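Local coordinates for CELL WALL surface anchor family protein (Streptococcus pneumoniae, PDB 2WW8), which serves as a pilus adhesin of the pneumococcal surface, probably attaching the bacterium to host cells through an integrin I-like domain, at residues A[229-234]-A[272-277]. Numbering follows the deposited sequence.
Sequences ILLDNS and LVTYAS. With MG (magnesium ion), chain B.
D232 lays its CA over one face of the Y275 ring at the C-terminal end of two parallel strands, 229-232 and 272-275, where the first strand runs into the DxSxS sequence of a von Willebrand factor A (integrin I-like) domain with its metal-ion-dependent adhesion site. D232 CA is 4.2 Å from the ring centroid, displaced toward the rim. With CG of Y275 set between its own backbone N and carbonyl carbon (chi1 72°), the ring leans across to the neighbouring strand, and its OH goes on to hydrogen-bond H384 NE2. On the sheet face shared by D232 and Y275, L230 and V273 lie side by side and point the same way, L230 CD2 reaching V273 CB at 3.5 Å, both packed against helix 359-373. The other face of the sheet carries I229, L231, L272 and T274; I229 and L231 pack there on helix 247-263. Four backbone bonds zip the strands together, the last, from N233 N to Y275 O (2.8 Å), extending the pairing past the strand end. N233 CB presses on the methyl CG2 of T274 at 3.4 Å, while N233 ND2 bonds to E341 O and T274 OG1 to Y319 O. The D232 carboxylate, its plane 36° from that of the ring, binds no metal itself. Its OD2 accepts from water 1, a magnesium ligand, and is also hydrogen-bonded to T386 OG1 and the backbone N of D387. Its OD1 takes S234 N, closing an Asx turn, and S234 OG (2.6 Å) on the syn lone pair. This second-shell grip fixes the S234 hydroxyl, whose OG lies 2.2 Å from the magnesium ion, which S236 and D387 also bind.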
ATOM      1  N   ILE A 229       7.775 -29.583 -17.896  1.00 14.05           N
ATOM      2  CA  ILE A 229       6.315 -29.893 -17.790  1.00 15.67           C
ATOM      3  C   ILE A 229       5.790 -30.292 -19.160  1.00 14.93           C
ATOM      4  O   ILE A 229       6.016 -29.545 -20.118  1.00 14.04           O
ATOM      5  CB  ILE A 229       5.549 -28.692 -17.286  1.00 16.23           C
ATOM      6  CG1 ILE A 229       6.031 -28.415 -15.880  1.00 17.20           C
ATOM      7  CG2 ILE A 229       4.009 -28.913 -17.374  1.00 15.32           C
ATOM      8  CD1 ILE A 229       5.467 -27.155 -15.271  1.00 23.99           C
ATOM      9  N   LEU A 230       5.161 -31.457 -19.268  1.00 14.69           N
ATOM     10  CA  LEU A 230       4.600 -31.861 -20.553  1.00 13.54           C
ATOM     11  C   LEU A 230       3.101 -31.726 -20.429  1.00 14.64           C
ATOM     12  O   LEU A 230       2.528 -32.240 -19.483  1.00 12.60           O
ATOM     13  CB  LEU A 230       4.786 -33.357 -20.835  1.00 15.58           C
ATOM     14  CG  LEU A 230       6.201 -33.909 -20.986  1.00 18.19           C
ATOM     15  CD1 LEU A 230       6.180 -35.407 -21.274  1.00 17.01           C
ATOM     16  CD2 LEU A 230       6.805 -33.163 -22.179  1.00 19.57           C
ATOM     17  N   LEU A 231       2.470 -31.048 -21.375  1.00 11.70           N
ATOM     18  CA  LEU A 231       1.075 -30.720 -21.173  1.00 12.88           C
ATOM     19  C   LEU A 231       0.270 -31.107 -22.445  1.00 13.71           C
ATOM     20  O   LEU A 231       0.532 -30.575 -23.533  1.00 14.35           O
ATOM     21  CB  LEU A 231       0.968 -29.219 -20.937  1.00 13.54           C
ATOM     22  CG  LEU A 231      -0.480 -28.665 -20.877  1.00 16.42           C
ATOM     23  CD1 LEU A 231      -1.315 -29.345 -19.776  1.00 15.55           C
ATOM     24  CD2 LEU A 231      -0.449 -27.088 -20.650  1.00 12.43           C
ATOM     25  N   ASP A 232      -0.636 -32.061 -22.287  1.00 13.41           N
ATOM     26  CA  ASP A 232      -1.547 -32.520 -23.354  1.00 14.02           C
ATOM     27  C   ASP A 232      -2.508 -31.394 -23.762  1.00 13.53           C
ATOM     28  O   ASP A 232      -3.220 -30.796 -22.936  1.00 13.62           O
ATOM     29  CB  ASP A 232      -2.202 -33.830 -22.814  1.00 13.69           C
ATOM     30  CG  ASP A 232      -3.235 -34.492 -23.740  1.00 17.80           C
ATOM     31  OD1 ASP A 232      -3.764 -33.857 -24.683  1.00 19.21           O
ATOM     32  OD2 ASP A 232      -3.478 -35.692 -23.431  1.00 11.72           O
ATOM     33  N   ASN A 233      -2.502 -31.048 -25.054  1.00 11.46           N
ATOM     34  CA  ASN A 233      -3.438 -30.030 -25.581  1.00 12.06           C
ATOM     35  C   ASN A 233      -4.298 -30.687 -26.701  1.00 12.52           C
ATOM     36  O   ASN A 233      -4.685 -30.009 -27.668  1.00 14.02           O
ATOM     37  CB  ASN A 233      -2.691 -28.786 -26.078  1.00 11.17           C
ATOM     38  CG  ASN A 233      -3.598 -27.559 -26.341  1.00 14.88           C
ATOM     39  OD1 ASN A 233      -3.528 -27.008 -27.432  1.00 20.32           O
ATOM     40  ND2 ASN A 233      -4.443 -27.168 -25.415  1.00 14.29           N
ATOM     41  N   SER A 234      -4.576 -31.991 -26.581  1.00 12.63           N
ATOM     42  CA  SER A 234      -5.389 -32.724 -27.561  1.00 14.36           C
ATOM     43  C   SER A 234      -6.853 -32.152 -27.547  1.00 13.86           C
ATOM     44  O   SER A 234      -7.266 -31.454 -26.607  1.00 10.99           O
ATOM     45  CB  SER A 234      -5.369 -34.243 -27.284  1.00 15.95           C
ATOM     46  OG  SER A 234      -5.928 -34.436 -25.982  1.00 16.02           O
ATOM     47  N   LEU A 272       8.679 -26.083 -20.840  1.00 15.57           N
ATOM     48  CA  LEU A 272       7.263 -26.378 -21.059  1.00 13.99           C
ATOM     49  C   LEU A 272       7.163 -26.968 -22.458  1.00 13.58           C
ATOM     50  O   LEU A 272       7.662 -26.395 -23.453  1.00 11.16           O
ATOM     51  CB  LEU A 272       6.423 -25.085 -20.946  1.00 13.49           C
ATOM     52  CG  LEU A 272       4.978 -25.212 -21.507  1.00 18.38           C
ATOM     53  CD1 LEU A 272       4.147 -26.173 -20.614  1.00 18.25           C
ATOM     54  CD2 LEU A 272       4.375 -23.775 -21.613  1.00 14.98           C
ATOM     55  N   VAL A 273       6.571 -28.156 -22.520  1.00 13.17           N
ATOM     56  CA  VAL A 273       6.324 -28.800 -23.799  1.00 11.73           C
ATOM     57  C   VAL A 273       4.816 -29.054 -23.869  1.00 13.67           C
ATOM     58  O   VAL A 273       4.285 -29.877 -23.103  1.00 14.91           O
ATOM     59  CB  VAL A 273       7.081 -30.130 -23.955  1.00 11.58           C
ATOM     60  CG1 VAL A 273       6.733 -30.862 -25.304  1.00 11.56           C
ATOM     61  CG2 VAL A 273       8.651 -29.923 -23.838  1.00 13.24           C
ATOM     62  N   THR A 274       4.162 -28.407 -24.829  1.00 12.61           N
ATOM     63  CA  THR A 274       2.766 -28.688 -25.116  1.00 13.91           C
ATOM     64  C   THR A 274       2.658 -29.571 -26.360  1.00 12.58           C
ATOM     65  O   THR A 274       3.364 -29.331 -27.364  1.00 13.96           O
ATOM     66  CB  THR A 274       2.003 -27.385 -25.278  1.00 13.73           C
ATOM     67  OG1 THR A 274       1.962 -26.742 -23.981  1.00 16.78           O
ATOM     68  CG2 THR A 274       0.525 -27.635 -25.740  1.00  8.00           C
ATOM     69  N   TYR A 275       1.798 -30.587 -26.297  1.00 13.62           N
ATOM     70  CA  TYR A 275       1.738 -31.575 -27.397  1.00 14.27           C
ATOM     71  C   TYR A 275       0.314 -32.030 -27.733  1.00 13.10           C
ATOM     72  O   TYR A 275      -0.558 -32.039 -26.867  1.00 12.03           O
ATOM     73  CB  TYR A 275       2.571 -32.832 -27.164  1.00 13.60           C
ATOM     74  CG  TYR A 275       2.028 -33.803 -26.121  1.00 14.77           C
ATOM     75  CD1 TYR A 275       2.187 -33.541 -24.750  1.00 14.00           C
ATOM     76  CD2 TYR A 275       1.360 -34.961 -26.504  1.00 14.53           C
ATOM     77  CE1 TYR A 275       1.725 -34.446 -23.789  1.00 14.82           C
ATOM     78  CE2 TYR A 275       0.917 -35.902 -25.533  1.00 15.46           C
ATOM     79  CZ  TYR A 275       1.114 -35.633 -24.201  1.00 19.36           C
ATOM     80  OH  TYR A 275       0.591 -36.525 -23.291  1.00 15.18           O
ATOM     81  N   ALA A 276       0.156 -32.502 -28.962  1.00 13.45           N
ATOM     82  CA  ALA A 276      -1.051 -33.246 -29.334  1.00 13.04           C
ATOM     83  C   ALA A 276      -0.564 -34.171 -30.445  1.00 14.13           C
ATOM     84  O   ALA A 276       0.161 -35.146 -30.084  1.00 14.15           O
ATOM     85  CB  ALA A 276      -2.269 -32.332 -29.671  1.00 10.90           C
ATOM     86  N   SER A 277      -0.939 -33.977 -31.720  1.00 13.72           N
ATOM     87  CA  SER A 277      -0.377 -34.851 -32.766  1.00 13.21           C
ATOM     88  C   SER A 277       1.102 -34.554 -33.007  1.00 14.20           C
ATOM     89  O   SER A 277       1.781 -35.300 -33.721  1.00 14.19           O
ATOM     90  CB  SER A 277      -1.095 -34.612 -34.138  1.00 14.17           C
ATOM     91  OG  SER A 277      -2.482 -34.935 -34.021  1.00 14.92           O
TER
HETATM   92 MG    MG B1000      -6.866 -36.229 -25.164  1.00 21.09          MG
HETATM   93  O   HOH W   1      -4.988 -37.121 -25.020  1.00 16.77           O
HETATM   94  O   HOH W   2      -7.404 -36.859 -27.018  1.00 18.96           O
HETATM   95  O   HOH W   3      -8.074 -37.787 -24.451  1.00 19.78           O